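Local coordinates for protein ferritin (Pseudo-nitzschia multiseries, PDB 4IWK) that oxidises ferrous iron at a ferroxidase centre and probably stores it as ferric mineral inside a 24-subunit ferritin shell, at residues Ser2-Asp7 and Ala106-Thr111; Val13-Thr18 and Leu92-Ala97; Asn61-Pro66 and Phe115-Phe120; Asp86-Ile91 and Asp133-Ile138. All coordinates share one frame; numbering follows the deposited sequence. Where two conformers were deposited one is given.

Interaction 1 of 4, residues Ser2-Asp7 and Ala106-Thr111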
loop_
_atom_site.group_PDB
_atom_site.type_symbol
_atom_site.label_atom_id
_atom_site.label_comp_id
_atom_site.label_asym_id
_atom_site.label_seq_id
_atom_site.Cartn_x
_atom_site.Cartn_y
_atom_site.Cartn_z
ATOM N N SER A 2 4.313 55.492 -30.701
ATOM C CA SER A 2 4.316 56.447 -29.560
ATOM C C SER A 2 5.633 56.343 -28.774
ATOM O O SER A 2 5.960 55.299 -28.120
ATOM C CB SER A 2 3.104 56.211 -28.636
ATOM O OG SER A 2 2.912 57.236 -27.631
ATOM N N GLU A 3 6.394 57.435 -28.859
ATOM C CA GLU A 3 7.504 57.666 -27.946
ATOM C C GLU A 3 6.983 57.695 -26.502
ATOM O O GLU A 3 7.649 57.149 -25.611
ATOM C CB GLU A 3 8.192 59.007 -28.243
ATOM C CG GLU A 3 9.462 59.209 -27.467
ATOM C CD GLU A 3 10.375 58.016 -27.665
ATOM O OE1 GLU A 3 10.661 57.682 -28.828
ATOM O OE2 GLU A 3 10.743 57.358 -26.676
ATOM N N GLU A 4 5.849 58.374 -26.283
ATOM C CA GLU A 4 5.289 58.484 -24.985
ATOM C C GLU A 4 5.063 57.062 -24.385
ATOM O O GLU A 4 5.442 56.748 -23.235
ATOM C CB GLU A 4 3.948 59.203 -25.040
ATOM C CG GLU A 4 3.596 59.845 -23.742
ATOM C CD GLU A 4 2.085 59.895 -23.489
ATOM O OE1 GLU A 4 1.258 59.429 -24.342
ATOM O OE2 GLU A 4 1.701 60.393 -22.394
ATOM N N LEU A 5 4.491 56.182 -25.191
ATOM C CA LEU A 5 4.113 54.875 -24.661
ATOM C C LEU A 5 5.418 54.077 -24.349
ATOM O O LEU A 5 5.501 53.506 -23.235
ATOM C CB LEU A 5 3.142 54.132 -25.619
ATOM C CG LEU A 5 2.851 52.654 -25.328
ATOM C CD1 LEU A 5 2.120 52.559 -24.029
ATOM C CD2 LEU A 5 2.059 51.974 -26.457
ATOM N N LEU A 6 6.417 54.065 -25.267
ATOM C CA LEU A 6 7.682 53.389 -25.019
ATOM C C LEU A 6 8.434 53.984 -23.781
ATOM O O LEU A 6 8.998 53.232 -22.980
ATOM C CB LEU A 6 8.582 53.438 -26.249
ATOM C CG LEU A 6 7.967 52.950 -27.577
ATOM C CD1 LEU A 6 8.883 53.345 -28.726
ATOM C CD2 LEU A 6 7.603 51.469 -27.636
ATOM N N ASP A 7 8.447 55.303 -23.626
ATOM C CA ASP A 7 9.110 55.882 -22.439
ATOM C C ASP A 7 8.404 55.460 -21.160
ATOM O O ASP A 7 9.068 55.124 -20.149
ATOM C CB ASP A 7 9.087 57.429 -22.557
ATOM C CG ASP A 7 10.098 57.928 -23.633
ATOM O OD1 ASP A 7 10.893 57.072 -24.106
ATOM O OD2 ASP A 7 10.198 59.146 -24.060
ATOM N N ALA A 106 -1.365 52.857 -18.949
ATOM C CA ALA A 106 -2.592 52.425 -19.590
ATOM C C ALA A 106 -3.237 53.582 -20.425
ATOM O O ALA A 106 -3.812 53.290 -21.486
ATOM C CB ALA A 106 -3.643 51.886 -18.616
ATOM N N GLU A 107 -3.177 54.789 -19.898
ATOM C CA GLU A 107 -3.736 55.973 -20.691
ATOM C C GLU A 107 -2.983 56.143 -22.001
ATOM O O GLU A 107 -3.640 56.322 -23.012
ATOM C CB GLU A 107 -3.586 57.288 -19.921
ATOM C CG GLU A 107 -4.317 57.423 -18.608
ATOM C CD GLU A 107 -5.705 57.959 -18.825
ATOM O OE1 GLU A 107 -6.133 57.888 -20.042
ATOM O OE2 GLU A 107 -6.297 58.436 -17.788
ATOM N N ALA A 108 -1.651 55.976 -21.997
ATOM C CA ALA A 108 -0.842 56.092 -23.262
ATOM C C ALA A 108 -1.207 54.954 -24.200
ATOM O O ALA A 108 -1.329 55.141 -25.471
ATOM C CB ALA A 108 0.658 56.050 -22.944
ATOM N N ALA A 109 -1.380 53.753 -23.613
ATOM C CA ALA A 109 -1.710 52.588 -24.471
ATOM C C ALA A 109 -3.105 52.752 -25.088
ATOM O O ALA A 109 -3.315 52.419 -26.221
ATOM C CB ALA A 109 -1.653 51.241 -23.660
ATOM N N SER A 110 -4.022 53.229 -24.267
ATOM C CA SER A 110 -5.415 53.461 -24.768
ATOM C C SER A 110 -5.401 54.487 -25.909
ATOM O O SER A 110 -6.038 54.257 -26.923
ATOM C CB SER A 110 -6.247 54.027 -23.631
ATOM O OG SER A 110 -7.615 54.149 -24.090
ATOM N N THR A 111 -4.705 55.594 -25.737
ATOM C CA THR A 111 -4.561 56.619 -26.848
ATOM C C THR A 111 -3.994 56.040 -28.124
ATOM O O THR A 111 -4.454 56.422 -29.212
ATOM C CB THR A 111 -3.649 57.759 -26.342
ATOM O OG1 THR A 111 -4.342 58.396 -25.248
ATOM C CG2 THR A 111 -3.237 58.793 -27.423
HETATM O O HOH W 1 0.359 57.537 -26.223
#
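Leu5 carries its CG anti to the backbone N (chi1 169°), which turns one methyl of the leucine fork onto the backbone of Ala109 and the methyl of Ala108. Glu4 has a similar first torsion (chi1 -156°) and then bends at chi2, so that its carboxylate comes over the methyl of Ala108. The setting is one end of the ferritin four-helix bundle, where the first turn of helix 3-32 meets the last turns of helix 84-111. The two short segments run nearly antiparallel, at 147° between their directions, with axes 9.0 Å apart at closest approach. The CA atoms of Leu5 and Ala108 are only 5.3 Å from each other, a closeness consistent with the alanines on the facing side of helix 84-111. In the conformer described, Leu5 CD1 lies 3.7 Å from Ala109 N and 3.9 Å from Ala108 CB; Val117 and Met118 of helix 115-145 continue the apolar packing on Ala109. The polar part of the contact works differently. Ser2 OG accepts from Leu5 N at 3.1 Å, an ST motif at the start of the chain. Glu3, Glu4 and Asp7 are each seen to bind ferric iron in crystals of this protein, though no iron is bound to them here. Between the helices, a water bridges the two segments: it accepts from Ser2 OG and donates to Glu4 OE1 at 2.8 Å and to Ala108 O at 3.0 Å.

Interaction 2 of 4, residues Val13-Thr18 and Leu92-Ala97. With FE (Fe (III) ion), chain G; FE (Fe (III) ion), chain I.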
loop_
_atom_site.group_PDB
_atom_site.type_symbol
_atom_site.label_atom_id
_atom_site.label_comp_id
_atom_site.label_asym_id
_atom_site.label_seq_id
_atom_site.Cartn_x
_atom_site.Cartn_y
_atom_site.Cartn_z
ATOM N N VAL A 13 9.229 49.962 -15.468
ATOM C CA VAL A 13 10.246 49.050 -14.935
ATOM C C VAL A 13 11.012 49.774 -13.856
ATOM O O VAL A 13 11.239 49.226 -12.764
ATOM C CB VAL A 13 11.257 48.596 -16.019
ATOM C CG1 VAL A 13 12.402 47.794 -15.400
ATOM C CG2 VAL A 13 10.542 47.762 -17.107
ATOM N N THR A 14 11.430 51.010 -14.153
ATOM C CA THR A 14 12.109 51.783 -13.106
ATOM C C THR A 14 11.284 51.951 -11.820
ATOM O O THR A 14 11.824 51.803 -10.710
ATOM C CB THR A 14 12.467 53.185 -13.621
ATOM O OG1 THR A 14 13.199 52.999 -14.808
ATOM C CG2 THR A 14 13.377 53.943 -12.562
ATOM N N GLN A 15 9.957 52.186 -11.959
ATOM C CA GLN A 15 9.139 52.432 -10.784
ATOM C C GLN A 15 9.035 51.109 -9.951
ATOM O O GLN A 15 9.043 51.171 -8.691
ATOM C CB GLN A 15 7.763 52.889 -11.279
ATOM C CG GLN A 15 6.746 53.085 -10.105
ATOM C CD GLN A 15 7.214 54.145 -9.090
ATOM O OE1 GLN A 15 7.931 55.095 -9.458
ATOM N NE2 GLN A 15 6.892 53.955 -7.807
ATOM N N GLU A 16 8.940 49.947 -10.648
ATOM C CA GLU A 16 8.783 48.674 -9.868
ATOM C C GLU A 16 10.109 48.431 -9.141
ATOM O O GLU A 16 10.068 48.047 -7.936
ATOM C CB GLU A 16 8.546 47.474 -10.800
ATOM C CG GLU A 16 7.161 47.605 -11.539
ATOM C CD GLU A 16 5.919 47.675 -10.709
ATOM O OE1 GLU A 16 5.991 47.247 -9.557
ATOM O OE2 GLU A 16 4.871 48.105 -11.255
ATOM N N PHE A 17 11.231 48.702 -9.792
ATOM C CA PHE A 17 12.508 48.465 -9.098
ATOM C C PHE A 17 12.794 49.503 -8.007
ATOM O O PHE A 17 13.393 49.131 -6.958
ATOM C CB PHE A 17 13.690 48.421 -10.089
ATOM C CG PHE A 17 13.664 47.261 -11.034
ATOM C CD1 PHE A 17 12.945 46.073 -10.764
ATOM C CD2 PHE A 17 14.418 47.346 -12.205
ATOM C CE1 PHE A 17 12.975 44.993 -11.653
ATOM C CE2 PHE A 17 14.454 46.258 -13.092
ATOM C CZ PHE A 17 13.763 45.056 -12.781
ATOM N N THR A 18 12.290 50.734 -8.181
ATOM C CA THR A 18 12.368 51.778 -7.144
ATOM C C THR A 18 11.580 51.308 -5.938
ATOM O O THR A 18 12.067 51.358 -4.790
ATOM C CB THR A 18 11.800 53.098 -7.694
ATOM O OG1 THR A 18 12.643 53.516 -8.779
ATOM C CG2 THR A 18 11.753 54.184 -6.645
ATOM N N LEU A 92 2.303 53.032 1.859
ATOM C CA LEU A 92 0.993 53.344 1.182
ATOM C C LEU A 92 1.201 54.317 0.044
ATOM O O LEU A 92 0.733 54.088 -1.096
ATOM C CB LEU A 92 0.038 53.943 2.230
ATOM C CG LEU A 92 -1.316 54.330 1.516
ATOM C CD1 LEU A 92 -2.057 53.132 0.974
ATOM C CD2 LEU A 92 -2.138 55.076 2.569
ATOM N N GLU A 93 1.936 55.383 0.285
ATOM C CA GLU A 93 2.244 56.364 -0.754
ATOM C C GLU A 93 2.969 55.756 -1.941
ATOM O O GLU A 93 2.684 56.144 -3.064
ATOM C CB GLU A 93 3.034 57.500 -0.146
ATOM C CG GLU A 93 2.142 58.362 0.725
ATOM C CD GLU A 93 2.952 59.325 1.571
ATOM O OE1 GLU A 93 4.091 59.556 1.242
ATOM O OE2 GLU A 93 2.452 59.855 2.568
ATOM N N LEU A 94 3.956 54.851 -1.645
ATOM C CA LEU A 94 4.704 54.150 -2.697
ATOM C C LEU A 94 3.693 53.369 -3.593
ATOM O O LEU A 94 3.796 53.417 -4.851
ATOM C CB LEU A 94 5.660 53.162 -2.040
ATOM C CG LEU A 94 6.492 52.289 -3.010
ATOM C CD1 LEU A 94 7.503 53.158 -3.765
ATOM C CD2 LEU A 94 7.154 51.174 -2.173
ATOM N N GLU A 95 2.823 52.603 -2.964
ATOM C CA GLU A 95 1.818 51.801 -3.723
ATOM C C GLU A 95 0.894 52.718 -4.552
ATOM O O GLU A 95 0.587 52.344 -5.728
ATOM C CB GLU A 95 1.059 50.834 -2.866
ATOM C CG GLU A 95 1.950 49.619 -2.421
ATOM C CD GLU A 95 2.455 48.725 -3.502
ATOM O OE1 GLU A 95 2.072 48.902 -4.668
ATOM O OE2 GLU A 95 3.161 47.787 -3.086
ATOM N N GLN A 96 0.535 53.860 -3.991
ATOM C CA GLN A 96 -0.297 54.813 -4.734
ATOM C C GLN A 96 0.443 55.323 -5.943
ATOM O O GLN A 96 -0.137 55.454 -7.056
ATOM C CB GLN A 96 -0.746 55.947 -3.875
ATOM C CG GLN A 96 -1.751 55.448 -2.836
ATOM C CD GLN A 96 -2.001 56.456 -1.723
ATOM O OE1 GLN A 96 -1.238 57.398 -1.568
ATOM N NE2 GLN A 96 -3.085 56.254 -0.943
ATOM N N ALA A 97 1.763 55.566 -5.787
ATOM C CA ALA A 97 2.611 55.864 -6.924
ATOM C C ALA A 97 2.723 54.805 -7.984
ATOM O O ALA A 97 2.813 55.127 -9.196
ATOM C CB ALA A 97 4.031 56.300 -6.474
HETATM FE FE FE G . 4.537 46.783 -8.253
HETATM FE FE FE I . 3.352 46.629 -4.834
HETATM O O HOH W 2 3.102 47.519 -9.543
HETATM O O HOH W 3 3.079 46.846 -6.719
HETATM O O HOH W 4 3.769 44.923 -4.333
#
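The ferroxidase centre in the middle of the ferritin four-helix bundle is bounded on one side by this pairing of helix 3-32 with helix 84-111. Direct contact between the two segments is slight. Gln15 extends its amide toward helix 84-111, and NE2 comes to 3.9 Å from Ala97 CB and 4.2 Å from Leu94 CD1. The Gln15 and Leu94 side chains pass one another running opposite ways, while the same NE2 finds its polar partner in Asn98 OD1, one residue beyond Ala97.

Deeper in, the iron ions make the stronger link. Glu16, with CG anti to the carbonyl carbon (chi1 -66°) and a further bend at chi2, places OE1 2.0 Å from the iron of chain G, which Glu49 and His52 also bind. Its OE2 receives a hydrogen bond from a water on that iron. Glu95 folds in the same way and holds the iron of chain I chiefly through OE2, at 2.1 Å, with OE1 farther away at 2.6 Å; Glu49 and Glu131 complete the protein ligands. One water bridges the two ions, 2.1 Å from the iron of chain G and 1.9 Å from that of chain I, and donates to Glu95 OE1. The two carboxylates, one from each helix and 6.5 Å apart from Glu16 OE1 to Glu95 OE1, are thus joined through the irons and the bridging water, and metal binding probably balances their negative charge.

Interaction 3 of 4, residues Asn61-Pro66 and Phe115-Phe120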
loop_
_atom_site.group_PDB
_atom_site.type_symbol
_atom_site.label_atom_id
_atom_site.label_comp_id
_atom_site.label_asym_id
_atom_site.label_seq_id
_atom_site.Cartn_x
_atom_site.Cartn_y
_atom_site.Cartn_z
ATOM N N ASN A 61 10.468 42.815 -24.036
ATOM C CA ASN A 61 11.355 42.076 -24.952
ATOM C C ASN A 61 10.537 41.408 -26.048
ATOM O O ASN A 61 10.875 41.491 -27.236
ATOM C CB ASN A 61 12.193 40.961 -24.221
ATOM C CG ASN A 61 13.296 41.555 -23.256
ATOM O OD1 ASN A 61 13.645 42.748 -23.334
ATOM N ND2 ASN A 61 13.709 40.755 -22.282
ATOM N N LYS A 62 9.442 40.756 -25.647
ATOM C CA LYS A 62 8.608 39.982 -26.611
ATOM C C LYS A 62 7.943 40.954 -27.549
ATOM O O LYS A 62 7.793 40.577 -28.759
ATOM C CB LYS A 62 7.529 39.171 -25.844
ATOM C CG LYS A 62 8.168 37.983 -25.128
ATOM C CD LYS A 62 7.222 37.044 -24.427
ATOM C CE LYS A 62 6.344 37.698 -23.421
ATOM N NZ LYS A 62 5.553 36.528 -22.870
ATOM N N ARG A 63 7.561 42.166 -27.093
ATOM C CA ARG A 63 6.804 43.096 -27.939
ATOM C C ARG A 63 7.722 44.061 -28.686
ATOM O O ARG A 63 7.269 45.061 -29.198
ATOM C CB ARG A 63 5.728 43.804 -27.073
ATOM C CG ARG A 63 4.282 43.601 -27.698
ATOM C CD ARG A 63 4.146 44.225 -29.079
ATOM N NE ARG A 63 4.229 45.637 -28.853
ATOM C CZ ARG A 63 3.208 46.388 -28.464
ATOM N NH1 ARG A 63 2.031 45.791 -28.485
ATOM N NH2 ARG A 63 3.397 47.736 -28.185
ATOM N N ASN A 64 9.042 43.820 -28.617
ATOM C CA ASN A 64 9.995 44.755 -29.237
ATOM C C ASN A 64 9.905 46.148 -28.727
ATOM O O ASN A 64 10.125 47.131 -29.451
ATOM C CB ASN A 64 9.996 44.630 -30.813
ATOM C CG ASN A 64 10.068 43.204 -31.248
ATOM O OD1 ASN A 64 9.060 42.690 -31.822
ATOM N ND2 ASN A 64 11.098 42.478 -30.859
ATOM N N ILE A 65 9.706 46.296 -27.416
ATOM C CA ILE A 65 9.737 47.585 -26.764
ATOM C C ILE A 65 11.180 47.661 -26.175
ATOM O O ILE A 65 11.498 46.920 -25.276
ATOM C CB ILE A 65 8.655 47.683 -25.670
ATOM C CG1 ILE A 65 7.236 47.666 -26.331
ATOM C CG2 ILE A 65 8.842 48.967 -24.828
ATOM C CD1 ILE A 65 6.077 47.542 -25.316
ATOM N N PRO A 66 11.993 48.590 -26.606
ATOM C CA PRO A 66 13.394 48.470 -26.158
ATOM C C PRO A 66 13.486 48.941 -24.692
ATOM O O PRO A 66 12.877 49.932 -24.304
ATOM C CB PRO A 66 14.134 49.438 -27.112
ATOM C CG PRO A 66 13.229 49.628 -28.286
ATOM C CD PRO A 66 11.817 49.548 -27.738
ATOM N N PHE A 115 -3.996 47.458 -27.894
ATOM C CA PHE A 115 -4.853 46.492 -27.193
ATOM C C PHE A 115 -4.023 45.479 -26.416
ATOM O O PHE A 115 -4.430 45.016 -25.354
ATOM C CB PHE A 115 -5.809 45.805 -28.190
ATOM C CG PHE A 115 -6.794 46.783 -28.775
ATOM C CD1 PHE A 115 -7.871 47.270 -28.053
ATOM C CD2 PHE A 115 -6.636 47.233 -30.100
ATOM C CE1 PHE A 115 -8.731 48.243 -28.621
ATOM C CE2 PHE A 115 -7.513 48.167 -30.678
ATOM C CZ PHE A 115 -8.555 48.679 -29.925
ATOM N N ALA A 116 -2.873 45.082 -27.007
ATOM C CA ALA A 116 -2.072 44.081 -26.285
ATOM C C ALA A 116 -1.494 44.660 -25.006
ATOM O O ALA A 116 -1.486 43.941 -24.011
ATOM C CB ALA A 116 -0.904 43.569 -27.199
ATOM N N VAL A 117 -0.935 45.886 -25.042
ATOM C CA VAL A 117 -0.418 46.479 -23.826
ATOM C C VAL A 117 -1.587 46.644 -22.819
ATOM O O VAL A 117 -1.419 46.265 -21.648
ATOM C CB VAL A 117 0.326 47.832 -24.062
ATOM C CG1 VAL A 117 0.597 48.484 -22.716
ATOM C CG2 VAL A 117 1.656 47.485 -24.784
ATOM N N MET A 118 -2.766 47.082 -23.254
ATOM C CA MET A 118 -3.819 47.240 -22.241
ATOM C C MET A 118 -4.201 45.923 -21.628
ATOM O O MET A 118 -4.514 45.847 -20.445
ATOM C CB MET A 118 -5.100 47.836 -22.880
ATOM C CG MET A 118 -4.804 49.316 -23.172
ATOM S SD MET A 118 -6.305 50.191 -23.762
ATOM C CE MET A 118 -6.280 49.557 -25.450
ATOM N N ALA A 119 -4.251 44.861 -22.438
ATOM C CA ALA A 119 -4.578 43.533 -21.886
ATOM C C ALA A 119 -3.489 43.005 -20.901
ATOM O O ALA A 119 -3.778 42.458 -19.832
ATOM C CB ALA A 119 -4.719 42.511 -23.022
ATOM N N PHE A 120 -2.205 43.293 -21.264
ATOM C CA PHE A 120 -1.160 42.909 -20.327
ATOM C C PHE A 120 -1.294 43.590 -18.960
ATOM O O PHE A 120 -0.955 43.009 -17.969
ATOM C CB PHE A 120 0.200 43.289 -21.006
ATOM C CG PHE A 120 1.412 43.057 -20.100
ATOM C CD1 PHE A 120 1.843 41.776 -19.839
ATOM C CD2 PHE A 120 2.045 44.144 -19.520
ATOM C CE1 PHE A 120 2.971 41.526 -18.981
ATOM C CE2 PHE A 120 3.155 43.905 -18.640
ATOM C CZ PHE A 120 3.590 42.608 -18.385
#
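Arg63 NH2 is held by a salt bridge to Asp114 OD2, just ahead of helix 115-145, and the same carboxylate uses OD1 to accept from Val117 N. Asp114 thus ties the arginine to the first turn of the helix against which it packs. Across the two segments the guanidinium rests against methyl groups, with no hydrogen bond. NH2 lies 3.8 Å from Val117 CG2, which approaches the guanidinium obliquely, while Ala116 CB sits at its edge, near its plane, 3.9 Å from NH1. The arginine chain reaches this position by bending at both chi2 (-63°) and chi3 (-68°), and it lies roughly perpendicular to the Val117 side chain. Ile65 adds a lighter touch, CD1 to Val117 CG2 at 4.5 Å. An alanine at Arg63 is likely to leave the Asp114 carboxylate without its charged mate and to open a gap beside Ala116 and Val117.

The helix end turns the chain so that Arg63 and Ile65 both point toward helix 115-145. Helix 36-62 ends in a Schellman motif, with Asn64 at positive phi as its C-prime residue; Asn64 N bonds Asn61 O at 3.3 Å and Ile65 N turns back to Ala60 O. The chain then leads Ile65 inward. In this corner of the ferritin bundle, Ile65 also meets Phe9 of helix 3-32, Met118 packs on Ser110 of helix 84-111, and Val129 of a neighbouring subunit packs on Arg63, so the end of helix 36-62 is seated among the three other long helices and the shell interface.

Interaction 4 of 4, residues Asp86-Ile91 and Asp133-Ile138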
loop_
_atom_site.group_PDB
_atom_site.type_symbol
_atom_site.label_atom_id
_atom_site.label_comp_id
_atom_site.label_asym_id
_atom_site.label_seq_id
_atom_site.Cartn_x
_atom_site.Cartn_y
_atom_site.Cartn_z
ATOM N N ASP A 86 5.146 55.781 10.460
ATOM C CA ASP A 86 5.757 56.556 9.418
ATOM C C ASP A 86 6.125 55.630 8.253
ATOM O O ASP A 86 6.016 56.030 7.077
ATOM C CB ASP A 86 7.080 57.181 9.915
ATOM C CG ASP A 86 6.881 58.254 11.003
ATOM O OD1 ASP A 86 5.779 58.857 11.068
ATOM O OD2 ASP A 86 7.877 58.535 11.723
ATOM N N VAL A 87 6.673 54.473 8.569
ATOM C CA VAL A 87 7.128 53.571 7.509
ATOM C C VAL A 87 5.872 53.094 6.685
ATOM O O VAL A 87 5.878 53.179 5.458
ATOM C CB VAL A 87 7.791 52.307 8.075
ATOM C CG1 VAL A 87 8.382 51.493 6.885
ATOM C CG2 VAL A 87 8.974 52.747 8.986
ATOM N N TRP A 88 4.838 52.594 7.380
ATOM C CA TRP A 88 3.652 52.136 6.634
ATOM C C TRP A 88 3.002 53.229 5.800
ATOM O O TRP A 88 2.516 52.999 4.736
ATOM C CB TRP A 88 2.668 51.533 7.623
ATOM C CG TRP A 88 3.138 50.144 8.105
ATOM C CD1 TRP A 88 3.701 49.849 9.289
ATOM C CD2 TRP A 88 3.089 48.921 7.345
ATOM N NE1 TRP A 88 3.953 48.479 9.361
ATOM C CE2 TRP A 88 3.638 47.921 8.151
ATOM C CE3 TRP A 88 2.605 48.593 6.044
ATOM C CZ2 TRP A 88 3.706 46.584 7.746
ATOM C CZ3 TRP A 88 2.702 47.256 5.623
ATOM C CH2 TRP A 88 3.252 46.282 6.489
ATOM N N GLN A 89 3.009 54.449 6.304
ATOM C CA GLN A 89 2.459 55.559 5.517
ATOM C C GLN A 89 3.277 55.816 4.238
ATOM O O GLN A 89 2.735 56.009 3.132
ATOM C CB GLN A 89 2.428 56.844 6.439
ATOM C CG GLN A 89 2.088 58.118 5.597
ATOM C CD GLN A 89 0.587 58.131 5.164
ATOM O OE1 GLN A 89 -0.251 57.710 5.942
ATOM N NE2 GLN A 89 0.280 58.545 3.914
ATOM N N SER A 90 4.598 55.708 4.367
ATOM C CA SER A 90 5.422 55.793 3.138
ATOM C C SER A 90 5.153 54.632 2.168
ATOM O O SER A 90 5.185 54.865 0.934
ATOM C CB SER A 90 6.913 55.781 3.490
ATOM O OG SER A 90 7.270 57.031 4.139
ATOM N N ILE A 91 4.903 53.432 2.693
ATOM C CA ILE A 91 4.657 52.278 1.797
ATOM C C ILE A 91 3.275 52.508 1.135
ATOM O O ILE A 91 3.104 52.214 -0.053
ATOM C CB ILE A 91 4.660 50.997 2.584
ATOM C CG1 ILE A 91 6.098 50.778 3.129
ATOM C CG2 ILE A 91 4.167 49.811 1.784
ATOM C CD1 ILE A 91 7.105 50.747 2.016
ATOM N N ASP A 133 -5.505 48.234 -0.786
ATOM C CA ASP A 133 -6.455 47.943 0.258
ATOM C C ASP A 133 -5.726 47.293 1.445
ATOM O O ASP A 133 -6.027 47.673 2.600
ATOM C CB ASP A 133 -7.503 46.926 -0.300
ATOM C CG ASP A 133 -8.432 46.370 0.778
ATOM O OD1 ASP A 133 -9.229 47.159 1.287
ATOM O OD2 ASP A 133 -8.336 45.193 1.059
ATOM N N LYS A 134 -4.849 46.297 1.183
ATOM C CA LYS A 134 -4.123 45.565 2.218
ATOM C C LYS A 134 -3.228 46.582 3.020
ATOM O O LYS A 134 -3.254 46.555 4.257
ATOM C CB LYS A 134 -3.257 44.504 1.532
ATOM C CG LYS A 134 -2.372 43.781 2.507
ATOM C CD LYS A 134 -2.309 42.316 2.135
ATOM C CE LYS A 134 -1.185 41.612 2.992
ATOM N NZ LYS A 134 -0.747 40.250 2.412
ATOM N N ILE A 135 -2.466 47.421 2.333
ATOM C CA ILE A 135 -1.583 48.396 3.032
ATOM C C ILE A 135 -2.394 49.380 3.825
ATOM O O ILE A 135 -2.061 49.670 4.971
ATOM C CB ILE A 135 -0.673 49.138 2.045
ATOM C CG1 ILE A 135 0.307 48.113 1.530
ATOM C CG2 ILE A 135 0.088 50.323 2.739
ATOM C CD1 ILE A 135 0.833 48.316 0.137
ATOM N N GLY A 136 -3.507 49.866 3.257
ATOM C CA GLY A 136 -4.319 50.841 3.963
ATOM C C GLY A 136 -4.863 50.155 5.215
ATOM O O GLY A 136 -4.953 50.805 6.266
ATOM N N SER A 137 -5.224 48.871 5.159
ATOM C CA SER A 137 -5.801 48.213 6.336
ATOM C C SER A 137 -4.714 47.981 7.406
ATOM O O SER A 137 -4.955 48.175 8.591
ATOM C CB SER A 137 -6.389 46.846 5.915
ATOM O OG SER A 137 -6.732 46.078 7.040
ATOM N N ILE A 138 -3.516 47.594 6.991
ATOM C CA ILE A 138 -2.441 47.453 7.985
ATOM C C ILE A 138 -2.109 48.797 8.659
ATOM O O ILE A 138 -1.946 48.852 9.935
ATOM C CB ILE A 138 -1.139 46.840 7.299
ATOM C CG1 ILE A 138 -1.414 45.410 6.883
ATOM C CG2 ILE A 138 0.031 46.955 8.324
ATOM C CD1 ILE A 138 -0.363 44.793 5.907
#
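Trp88 and Ile138 make the tight part of this contact between antiparallel helices of the ferritin bundle. Ile138 CG2 sits over the centre of the six-membered ring in a CH-pi contact, 3.5 Å from the centroid and only 2° off the ring normal. Its CD1 reaches the far rim of the same ring, 3.9 Å from Trp88 CZ3. Trp88 has CG anti to the carbonyl carbon (chi1 -74°), which lays the six-membered ring against the Ile138 methyl. Packing is lighter around Ile135: CG2 lies near the plane of the indole at its edge, 4.5 Å from Trp88 CE3, and in the conformer given CD1 meets Ile91 CG2 at 4.0 Å. Ile138 itself, despite its close fit on the ring, remains partly exposed. A serine in place of Trp88 would probably strip Ile138 CG2 of its ring face and open a gap between the helices. The segments run at 160° with axes 9.5 Å apart, and helices 84-111 and 115-145 are closed in by the others: Met38 and Met42 of helix 36-62 reach Trp88, while Tyr23 of helix 3-32 touches both Ile91 and Ile135.

In the fold
From the N terminus, interaction 1 closes the longest loop, joining the start of helix 3-32 to the end of helix 84-111, and interaction 2, within that span, joins the same two antiparallel helices nearer the middle, at the iron site. Interaction 3 closes a loop from the end of helix 36-62 to the start of helix 115-145, and interaction 4 closes the shortest, tying helix 84-111 to helix 115-145; interactions 3 and 4 cross each other and both earlier contacts along the chain. In space, interactions 1 and 3 touch through Leu6 and Ile65 at one end of the bundle, while Leu92 and Ile135 connect interactions 2 and 4. Centres of interactions 3 and 4 lie about 31 Å apart.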